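Local coordinates for protein-tyrosine-phosphatase (Shewanella sp., PDB 2Z72), which probably hydrolyses phosphotyrosine in proteins as a cold-active, zinc-containing phosphatase of the calcineurin-like phosphoesterase family, at residues A[212-217]-A[274-279]; A[65-70]-A[106-111]; A[116-121]-A[306-311]. All coordinates share one frame; numbering follows the deposited sequence.

Interaction 1: A[212-217]-A[274-279]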
loop_
_atom_site.group_PDB
_atom_site.type_symbol
_atom_site.label_atom_id
_atom_site.label_comp_id
_atom_site.label_asym_id
_atom_site.label_seq_id
_atom_site.Cartn_x
_atom_site.Cartn_y
_atom_site.Cartn_z
ATOM N N SER A 212 -2.024 16.615 15.371
ATOM C CA SER A 212 -1.567 16.904 16.741
ATOM C C SER A 212 -2.286 16.038 17.749
ATOM O O SER A 212 -1.781 15.783 18.863
ATOM C CB SER A 212 -1.775 18.393 17.023
ATOM O OG SER A 212 -0.723 19.089 16.324
ATOM N N GLU A 213 -3.454 15.514 17.397
ATOM C CA GLU A 213 -4.189 14.560 18.305
ATOM C C GLU A 213 -3.371 13.327 18.600
ATOM O O GLU A 213 -3.552 12.744 19.680
ATOM C CB GLU A 213 -5.567 14.233 17.710
ATOM C CG GLU A 213 -6.433 13.290 18.514
ATOM C CD GLU A 213 -7.874 13.194 18.097
ATOM O OE1 GLU A 213 -8.187 13.851 17.094
ATOM O OE2 GLU A 213 -8.599 12.366 18.740
ATOM N N TRP A 214 -2.502 12.880 17.685
ATOM C CA TRP A 214 -1.601 11.776 17.981
ATOM C C TRP A 214 -0.821 12.026 19.289
ATOM O O TRP A 214 -0.594 11.162 20.104
ATOM C CB TRP A 214 -0.631 11.594 16.779
ATOM C CG TRP A 214 0.471 10.581 17.038
ATOM C CD1 TRP A 214 1.671 10.724 17.711
ATOM C CD2 TRP A 214 0.458 9.219 16.584
ATOM N NE1 TRP A 214 2.394 9.594 17.726
ATOM C CE2 TRP A 214 1.662 8.635 17.033
ATOM C CE3 TRP A 214 -0.457 8.427 15.854
ATOM C CZ2 TRP A 214 1.962 7.335 16.775
ATOM C CZ3 TRP A 214 -0.113 7.130 15.610
ATOM C CH2 TRP A 214 1.073 6.557 16.045
ATOM N N ILE A 215 -0.290 13.248 19.365
ATOM C CA ILE A 215 0.570 13.664 20.494
ATOM C C ILE A 215 -0.186 13.729 21.789
ATOM O O ILE A 215 0.228 13.251 22.819
ATOM C CB ILE A 215 1.237 15.028 20.153
ATOM C CG1 ILE A 215 2.090 14.968 18.879
ATOM C CG2 ILE A 215 1.993 15.509 21.361
ATOM C CD1 ILE A 215 2.755 16.243 18.431
ATOM N N SER A 216 -1.397 14.286 21.676
ATOM C CA SER A 216 -2.180 14.410 22.920
ATOM C C SER A 216 -2.635 13.051 23.426
ATOM O O SER A 216 -2.755 12.894 24.664
ATOM C CB SER A 216 -3.330 15.384 22.821
ATOM O OG SER A 216 -4.191 14.999 21.793
ATOM N N ARG A 217 -2.863 12.078 22.544
ATOM C CA ARG A 217 -3.195 10.710 22.922
ATOM C C ARG A 217 -1.985 9.855 23.302
ATOM O O ARG A 217 -2.182 8.721 23.683
ATOM C CB ARG A 217 -3.956 10.029 21.778
ATOM C CG ARG A 217 -5.359 10.685 21.615
ATOM C CD ARG A 217 -6.171 9.864 20.637
ATOM N NE ARG A 217 -7.504 10.494 20.517
ATOM C CZ ARG A 217 -8.507 10.249 21.341
ATOM N NH1 ARG A 217 -8.421 9.399 22.349
ATOM N NH2 ARG A 217 -9.655 10.882 21.145
ATOM N N LEU A 274 7.324 16.902 13.441
ATOM C CA LEU A 274 8.610 16.372 13.095
ATOM C C LEU A 274 9.451 16.106 14.370
ATOM O O LEU A 274 10.091 15.098 14.534
ATOM C CB LEU A 274 9.401 17.340 12.218
ATOM C CG LEU A 274 8.841 17.637 10.826
ATOM C CD1 LEU A 274 9.602 18.781 10.132
ATOM C CD2 LEU A 274 8.851 16.347 10.016
ATOM N N GLN A 275 9.464 17.100 15.271
ATOM C CA GLN A 275 10.215 16.984 16.516
ATOM C C GLN A 275 9.700 15.841 17.373
ATOM O O GLN A 275 10.455 15.092 18.007
ATOM C CB GLN A 275 10.142 18.347 17.282
ATOM C CG GLN A 275 11.122 19.354 16.686
ATOM C CD GLN A 275 10.802 20.791 17.034
ATOM O OE1 GLN A 275 11.237 21.757 16.342
ATOM N NE2 GLN A 275 10.054 20.923 18.140
ATOM N N HIS A 276 8.379 15.659 17.393
ATOM C CA HIS A 276 7.821 14.622 18.238
ATOM C C HIS A 276 8.350 13.239 17.857
ATOM O O HIS A 276 8.551 12.414 18.722
ATOM C CB HIS A 276 6.269 14.626 18.053
ATOM C CG HIS A 276 5.583 13.661 18.955
ATOM N ND1 HIS A 276 5.060 12.403 18.735
ATOM C CD2 HIS A 276 5.440 13.856 20.271
ATOM C CE1 HIS A 276 4.586 11.874 19.840
ATOM N NE2 HIS A 276 4.802 12.768 20.774
ATOM N N PHE A 277 8.518 12.989 16.555
ATOM C CA PHE A 277 8.986 11.705 16.055
ATOM C C PHE A 277 10.489 11.672 15.775
ATOM O O PHE A 277 11.012 10.659 15.358
ATOM C CB PHE A 277 8.266 11.344 14.772
ATOM C CG PHE A 277 6.784 11.057 14.956
ATOM C CD1 PHE A 277 5.821 12.022 14.730
ATOM C CD2 PHE A 277 6.366 9.762 15.332
ATOM C CE1 PHE A 277 4.461 11.768 14.853
ATOM C CE2 PHE A 277 5.030 9.538 15.443
ATOM C CZ PHE A 277 4.053 10.494 15.186
ATOM N N ASN A 278 11.189 12.798 15.994
ATOM C CA ASN A 278 12.596 12.914 15.681
ATOM C C ASN A 278 12.911 12.508 14.247
ATOM O O ASN A 278 13.789 11.703 13.957
ATOM C CB ASN A 278 13.445 12.071 16.642
ATOM C CG ASN A 278 14.916 12.308 16.640
ATOM O OD1 ASN A 278 15.697 11.338 16.868
ATOM N ND2 ASN A 278 15.389 13.527 16.421
ATOM N N VAL A 279 12.132 13.126 13.339
ATOM C CA VAL A 279 12.324 12.961 11.906
ATOM C C VAL A 279 12.548 14.307 11.264
ATOM O O VAL A 279 12.162 15.338 11.777
ATOM C CB VAL A 279 11.154 12.182 11.265
ATOM C CG1 VAL A 279 11.133 10.766 11.821
ATOM C CG2 VAL A 279 9.853 12.903 11.463
#
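Trp214 and Phe277 meet through their rings, where the CZ corner of the phenylalanine sits over one face of the indole, displaced toward its rim. Phe277 CZ comes within 3.2 Å of Trp214 NE1, a tight approach. The two planes are inclined at 43°, an oblique aromatic pair. The indole is carried across to its partner with Trp214 CG trans to the main-chain nitrogen (chi1 173°), whereas Phe277 places its CG beside its own nitrogen and reaches the indole with the far end of its ring.

His276 completes the aromatic group. Its ring meets the indole rim to rim, with the centroids 5.5 Å apart and neither ring covering the other. One imidazole face is taken by Ile215, whose CG1 lies 3.7 Å from the ring centroid and only 9° off the normal: a well-centred CH-pi contact. Leu221 of helix 221-231 touches both Trp214 and Phe277. After Phe277 the backbone turns at Asn278 in a Schellman motif. No hydrogen bond crosses between the segments; together Trp214, His276 and Phe277 form an aromatic cluster that joins helix 212-216 to the C-terminal turn of helix 267-277.

Interaction 2: A[65-70]-A[106-111]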
loop_
_atom_site.group_PDB
_atom_site.type_symbol
_atom_site.label_atom_id
_atom_site.label_comp_id
_atom_site.label_asym_id
_atom_site.label_seq_id
_atom_site.Cartn_x
_atom_site.Cartn_y
_atom_site.Cartn_z
ATOM N N ASP A 65 8.250 -1.773 12.564
ATOM C CA ASP A 65 7.783 -0.500 12.022
ATOM C C ASP A 65 8.869 0.589 12.047
ATOM O O ASP A 65 8.520 1.720 11.675
ATOM C CB ASP A 65 6.487 -0.040 12.691
ATOM C CG ASP A 65 6.590 0.173 14.180
ATOM O OD1 ASP A 65 5.573 -0.019 14.866
ATOM O OD2 ASP A 65 7.718 0.543 14.632
ATOM N N THR A 66 10.075 0.285 12.497
ATOM C CA THR A 66 11.140 1.255 12.640
ATOM C C THR A 66 12.411 0.637 12.159
ATOM O O THR A 66 12.677 -0.528 12.506
ATOM C CB THR A 66 11.247 1.693 14.121
ATOM O OG1 THR A 66 10.028 2.324 14.494
ATOM C CG2 THR A 66 12.402 2.623 14.330
ATOM N N TYR A 67 13.204 1.360 11.359
ATOM C CA TYR A 67 14.378 0.866 10.704
ATOM C C TYR A 67 15.487 1.946 10.714
ATOM O O TYR A 67 15.187 3.143 10.520
ATOM C CB TYR A 67 14.147 0.483 9.199
ATOM C CG TYR A 67 13.102 -0.598 9.124
ATOM C CD1 TYR A 67 13.510 -1.922 9.026
ATOM C CD2 TYR A 67 11.724 -0.338 9.187
ATOM C CE1 TYR A 67 12.608 -2.945 8.973
ATOM C CE2 TYR A 67 10.823 -1.365 9.196
ATOM C CZ TYR A 67 11.262 -2.679 9.061
ATOM O OH TYR A 67 10.389 -3.745 9.058
ATOM N N LEU A 68 16.698 1.518 10.922
ATOM C CA LEU A 68 17.867 2.368 10.908
ATOM C C LEU A 68 18.810 1.938 9.806
ATOM O O LEU A 68 18.913 0.743 9.485
ATOM C CB LEU A 68 18.695 2.138 12.155
ATOM C CG LEU A 68 18.245 2.343 13.581
ATOM C CD1 LEU A 68 19.318 1.981 14.638
ATOM C CD2 LEU A 68 17.849 3.798 13.634
ATOM N N GLY A 69 19.569 2.888 9.291
ATOM C CA GLY A 69 20.670 2.576 8.410
ATOM C C GLY A 69 20.351 2.039 7.046
ATOM O O GLY A 69 21.124 1.302 6.454
ATOM N N ILE A 70 19.191 2.421 6.526
ATOM C CA ILE A 70 18.752 1.932 5.200
ATOM C C ILE A 70 19.272 2.866 4.111
ATOM O O ILE A 70 18.905 4.053 4.037
ATOM C CB ILE A 70 17.222 1.761 5.165
ATOM C CG1 ILE A 70 16.708 0.867 6.306
ATOM C CG2 ILE A 70 16.803 1.225 3.817
ATOM C CD1 ILE A 70 17.375 -0.469 6.485
ATOM N N GLU A 106 19.120 -4.294 -1.980
ATOM C CA GLU A 106 18.845 -4.205 -0.577
ATOM C C GLU A 106 18.055 -2.945 -0.252
ATOM O O GLU A 106 17.855 -2.606 0.927
ATOM C CB GLU A 106 20.124 -4.230 0.264
ATOM C CG GLU A 106 20.898 -5.528 0.040
ATOM C CD GLU A 106 22.091 -5.675 0.945
ATOM O OE1 GLU A 106 22.589 -6.803 1.041
ATOM O OE2 GLU A 106 22.472 -4.640 1.525
ATOM N N GLY A 107 17.590 -2.227 -1.320
ATOM C CA GLY A 107 16.732 -1.086 -1.079
ATOM C C GLY A 107 15.422 -1.480 -0.427
ATOM O O GLY A 107 15.005 -2.653 -0.452
ATOM N N HIS A 108 14.731 -0.470 0.140
ATOM C CA HIS A 108 13.393 -0.596 0.662
ATOM C C HIS A 108 12.427 0.189 -0.184
ATOM O O HIS A 108 12.700 1.308 -0.571
ATOM C CB HIS A 108 13.297 -0.137 2.114
ATOM C CG HIS A 108 14.023 -1.043 3.060
ATOM N ND1 HIS A 108 13.586 -1.107 4.376
ATOM C CD2 HIS A 108 15.066 -1.857 2.935
ATOM C CE1 HIS A 108 14.389 -1.970 5.013
ATOM N NE2 HIS A 108 15.280 -2.439 4.185
ATOM N N MET A 109 11.257 -0.408 -0.468
ATOM C CA MET A 109 10.155 0.285 -1.063
ATOM C C MET A 109 9.091 0.538 -0.006
ATOM O O MET A 109 8.763 -0.395 0.732
ATOM C CB MET A 109 9.518 -0.588 -2.188
ATOM C CG MET A 109 8.234 -0.013 -2.712
ATOM S SD MET A 109 7.477 -1.004 -4.027
ATOM C CE MET A 109 8.542 -0.680 -5.361
ATOM N N VAL A 110 8.537 1.734 0.059
ATOM C CA VAL A 110 7.405 2.018 0.917
ATOM C C VAL A 110 6.241 2.383 -0.016
ATOM O O VAL A 110 6.294 3.403 -0.694
ATOM C CB VAL A 110 7.633 3.148 1.914
ATOM C CG1 VAL A 110 6.472 3.221 2.871
ATOM C CG2 VAL A 110 8.950 2.937 2.686
ATOM N N MET A 111 5.239 1.533 -0.044
ATOM C CA MET A 111 3.996 1.866 -0.760
ATOM C C MET A 111 2.980 2.253 0.292
ATOM O O MET A 111 2.499 1.412 1.044
ATOM C CB MET A 111 3.524 0.656 -1.598
ATOM C CG MET A 111 2.176 0.968 -2.272
ATOM S SD MET A 111 1.706 -0.226 -3.541
ATOM C CE MET A 111 2.854 0.177 -4.844
#
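Tyr67 and Ile70 both press on the ring of His108, and through it they join the two mixed sheets that face each other in the calcineurin-like phosphoesterase beta sandwich. Tyr67 lies on an outermost strand of one sheet, 66-67, with Ile70 in the loop that follows; His108 begins strand 108-111 of the other sheet.

The apolar part of the contact belongs to Ile70. Its CG2 methyl rests over one imidazole face, 3.7 Å from the ring centroid and 15° off the normal, a CH-pi contact displaced toward the rim on the side of His108 CD2. The other branch reaches the same ring farther out, Ile70 CD1 lying 3.7 Å from His108 CE1. With CG1 trans to the carbonyl carbon (chi1 -54°) and CG2 trans to the nitrogen, both branches of the isoleucine are used against one flat partner.

The aromatic part is an edge-to-face pair in which His108 turns an edge toward the face of Tyr67. The planes stand at 77° and the centroids are 5.7 Å apart.

No hydrogen bond crosses between the segments; the polar ends of the two rings find partners elsewhere. His108 ND1 is hydrogen-bonded to His144 NE2, which should help fix the rotation of the imidazole, and Tyr67 OH is bonded to Pro64 O. His144 also meets Tyr67 edge-to-face, so the three rings form a continuous group between the sheets. With an alanine here in place of His108, the gap under Ile70 CG2 and beside the Tyr67 ring would probably go unfilled, and His144 NE2 would probably lose this partner. The closest approach in the contact is made by a methyl group: Ile70 CG2 stands 3.6 Å from His108 CD2.

Interaction 3: A[116-121]-A[306-311]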
loop_
_atom_site.group_PDB
_atom_site.type_symbol
_atom_site.label_atom_id
_atom_site.label_comp_id
_atom_site.label_asym_id
_atom_site.label_seq_id
_atom_site.Cartn_x
_atom_site.Cartn_y
_atom_site.Cartn_z
ATOM N N PHE A 116 -6.329 -0.687 -3.253
ATOM C CA PHE A 116 -7.738 -0.931 -3.585
ATOM C C PHE A 116 -8.442 0.320 -4.133
ATOM O O PHE A 116 -8.075 1.450 -3.847
ATOM C CB PHE A 116 -8.497 -1.375 -2.368
ATOM C CG PHE A 116 -8.216 -2.786 -1.921
ATOM C CD1 PHE A 116 -7.264 -3.076 -0.954
ATOM C CD2 PHE A 116 -8.925 -3.827 -2.479
ATOM C CE1 PHE A 116 -7.050 -4.369 -0.569
ATOM C CE2 PHE A 116 -8.696 -5.105 -2.088
ATOM C CZ PHE A 116 -7.784 -5.393 -1.128
ATOM N N ASP A 117 -9.486 0.013 -4.890
ATOM C CA ASP A 117 -10.608 0.864 -5.284
ATOM C C ASP A 117 -10.274 1.771 -6.455
ATOM O O ASP A 117 -9.124 2.038 -6.797
ATOM C CB ASP A 117 -11.121 1.649 -4.067
ATOM C CG ASP A 117 -11.835 0.800 -3.046
ATOM O OD1 ASP A 117 -12.118 1.344 -1.934
ATOM O OD2 ASP A 117 -12.147 -0.378 -3.352
ATOM N N ARG A 118 -11.368 2.200 -7.082
ATOM C CA ARG A 118 -11.464 3.016 -8.280
ATOM C C ARG A 118 -11.076 2.248 -9.526
ATOM O O ARG A 118 -11.832 2.204 -10.507
ATOM C CB ARG A 118 -10.717 4.356 -8.175
ATOM C CG ARG A 118 -11.019 5.181 -9.421
ATOM C CD ARG A 118 -10.338 6.558 -9.295
ATOM N NE ARG A 118 -10.397 7.239 -10.598
ATOM C CZ ARG A 118 -10.215 8.537 -10.780
ATOM N NH1 ARG A 118 -9.968 9.315 -9.731
ATOM N NH2 ARG A 118 -10.294 9.030 -12.023
ATOM N N GLY A 119 -9.903 1.649 -9.561
ATOM C CA GLY A 119 -9.389 1.033 -10.772
ATOM C C GLY A 119 -9.821 -0.400 -10.977
ATOM O O GLY A 119 -10.452 -1.025 -10.150
ATOM N N HIS A 120 -9.469 -0.883 -12.154
ATOM C CA HIS A 120 -9.911 -2.126 -12.733
ATOM C C HIS A 120 -8.934 -3.270 -12.694
ATOM O O HIS A 120 -9.254 -4.346 -13.197
ATOM C CB HIS A 120 -10.352 -1.887 -14.202
ATOM C CG HIS A 120 -9.243 -1.474 -15.091
ATOM N ND1 HIS A 120 -8.493 -0.318 -15.001
ATOM C CD2 HIS A 120 -8.697 -2.169 -16.106
ATOM C CE1 HIS A 120 -7.543 -0.278 -15.941
ATOM N NE2 HIS A 120 -7.657 -1.408 -16.613
ATOM N N GLN A 121 -7.758 -3.055 -12.104
ATOM C CA GLN A 121 -6.701 -4.054 -12.055
ATOM C C GLN A 121 -6.232 -4.261 -10.637
ATOM O O GLN A 121 -5.033 -4.443 -10.341
ATOM C CB GLN A 121 -5.493 -3.681 -12.931
ATOM C CG GLN A 121 -5.812 -3.332 -14.386
ATOM C CD GLN A 121 -4.551 -2.965 -15.164
ATOM O OE1 GLN A 121 -4.008 -1.890 -14.964
ATOM N NE2 GLN A 121 -4.097 -3.908 -15.963
ATOM N N SER A 306 -1.283 10.781 -8.409
ATOM C CA SER A 306 -2.454 10.577 -9.265
ATOM C C SER A 306 -2.337 9.392 -10.210
ATOM O O SER A 306 -2.938 9.412 -11.293
ATOM C CB SER A 306 -2.827 11.868 -10.004
ATOM O OG SER A 306 -3.201 12.877 -9.046
ATOM N N ILE A 307 -1.648 8.337 -9.787
ATOM C CA ILE A 307 -1.700 7.084 -10.514
ATOM C C ILE A 307 -3.167 6.680 -10.740
ATOM O O ILE A 307 -3.474 6.026 -11.756
ATOM C CB ILE A 307 -0.886 6.001 -9.766
ATOM C CG1 ILE A 307 0.572 6.319 -9.807
ATOM C CG2 ILE A 307 -1.198 4.600 -10.358
ATOM C CD1 ILE A 307 1.429 5.455 -8.871
ATOM N N LYS A 308 -4.073 7.011 -9.828
ATOM C CA LYS A 308 -5.457 6.602 -9.909
ATOM C C LYS A 308 -6.124 7.041 -11.191
ATOM O O LYS A 308 -7.096 6.422 -11.576
ATOM C CB LYS A 308 -6.268 7.124 -8.713
ATOM C CG LYS A 308 -6.485 8.649 -8.746
ATOM C CD LYS A 308 -7.074 9.202 -7.509
ATOM C CE LYS A 308 -7.344 10.694 -7.620
ATOM N NZ LYS A 308 -7.938 11.259 -6.401
ATOM N N VAL A 309 -5.620 8.100 -11.830
ATOM C CA VAL A 309 -6.249 8.618 -13.051
ATOM C C VAL A 309 -5.927 7.709 -14.212
ATOM O O VAL A 309 -6.616 7.747 -15.233
ATOM C CB VAL A 309 -5.835 10.068 -13.257
ATOM C CG1 VAL A 309 -6.306 10.683 -14.573
ATOM C CG2 VAL A 309 -6.452 10.907 -12.157
ATOM N N GLY A 310 -4.932 6.819 -14.092
ATOM C CA GLY A 310 -4.721 5.777 -15.091
ATOM C C GLY A 310 -3.786 6.133 -16.218
ATOM O O GLY A 310 -3.671 5.360 -17.176
ATOM N N LYS A 311 -3.086 7.251 -16.121
ATOM C CA LYS A 311 -2.186 7.705 -17.190
ATOM C C LYS A 311 -0.712 7.716 -16.850
ATOM O O LYS A 311 0.076 7.403 -17.709
ATOM C CB LYS A 311 -2.604 9.109 -17.645
ATOM C CG LYS A 311 -3.978 9.069 -18.275
ATOM C CD LYS A 311 -4.564 10.461 -18.394
ATOM C CE LYS A 311 -5.965 10.351 -18.995
ATOM N NZ LYS A 311 -7.080 10.950 -18.169
HETATM O O HOH W 1 -10.523 9.957 -6.822
#
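Arg118 and Lys308 meet where an irregular loop comes up against a short 3-10 turn. Arg118 stands at a positive phi of 72° in the loop leading to helix 122-138, while Lys308 lies in the turn 307-309, which is closed by the bond from Gly310 N to Ile307 O (2.9 Å). Gly310 itself has backbone angles that would jam a side chain against the preceding carbonyl.

In the conformer described, one of two for this arginine, Arg118 is extended from CG to NE and lays one guanidinium face over the backbone of 308-309. Lys308 O lies 3.5 Å from Arg118 NE and above the plane, displaced toward the rim, so the two pack without a hydrogen bond. Lys308 runs obliquely across, its CG set between nitrogen and carbonyl (chi1 70°) and its chain straight thereafter, which brings CE to 3.6 Å from Arg118 NH1. Lys308 NZ stands 4.4 Å from Arg118 NH1; one water accepts from both, at 2.9 Å from Lys308 NZ and by a weak bond from Arg118 NH1. Ser288 OG is a further partner of the ammonium group.

Arg118 belongs to the GDxxDRG signature of metallophosphatases, which also contributes the zinc ligand Asp114, and the Lys308 side chain is about 6 Å from a zinc ion. This pair of cations, one of them close to the metal, is consistent with a site that receives the phosphate of a substrate.

Followed from the N terminus, the chain illustrates contacts in series and contacts in a nest within one fold. Interaction 2 comes first: residues 106-111 return to 65-70 after 35 intervening residues, tying an edge of one sheet to the other. Interaction 3 opens soon after, at 116-121, and closes only at 306-311, spanning 184 residues and bringing two loops together near the zinc site. Interaction 1 falls wholly within that span, with 212-217 meeting 274-279 to join two peripheral helices. None of the loops cross. Interactions 2 and 3 lie on opposite sides of the chain's centre, and the centres of interactions 1 and 3 are about 32 Å apart.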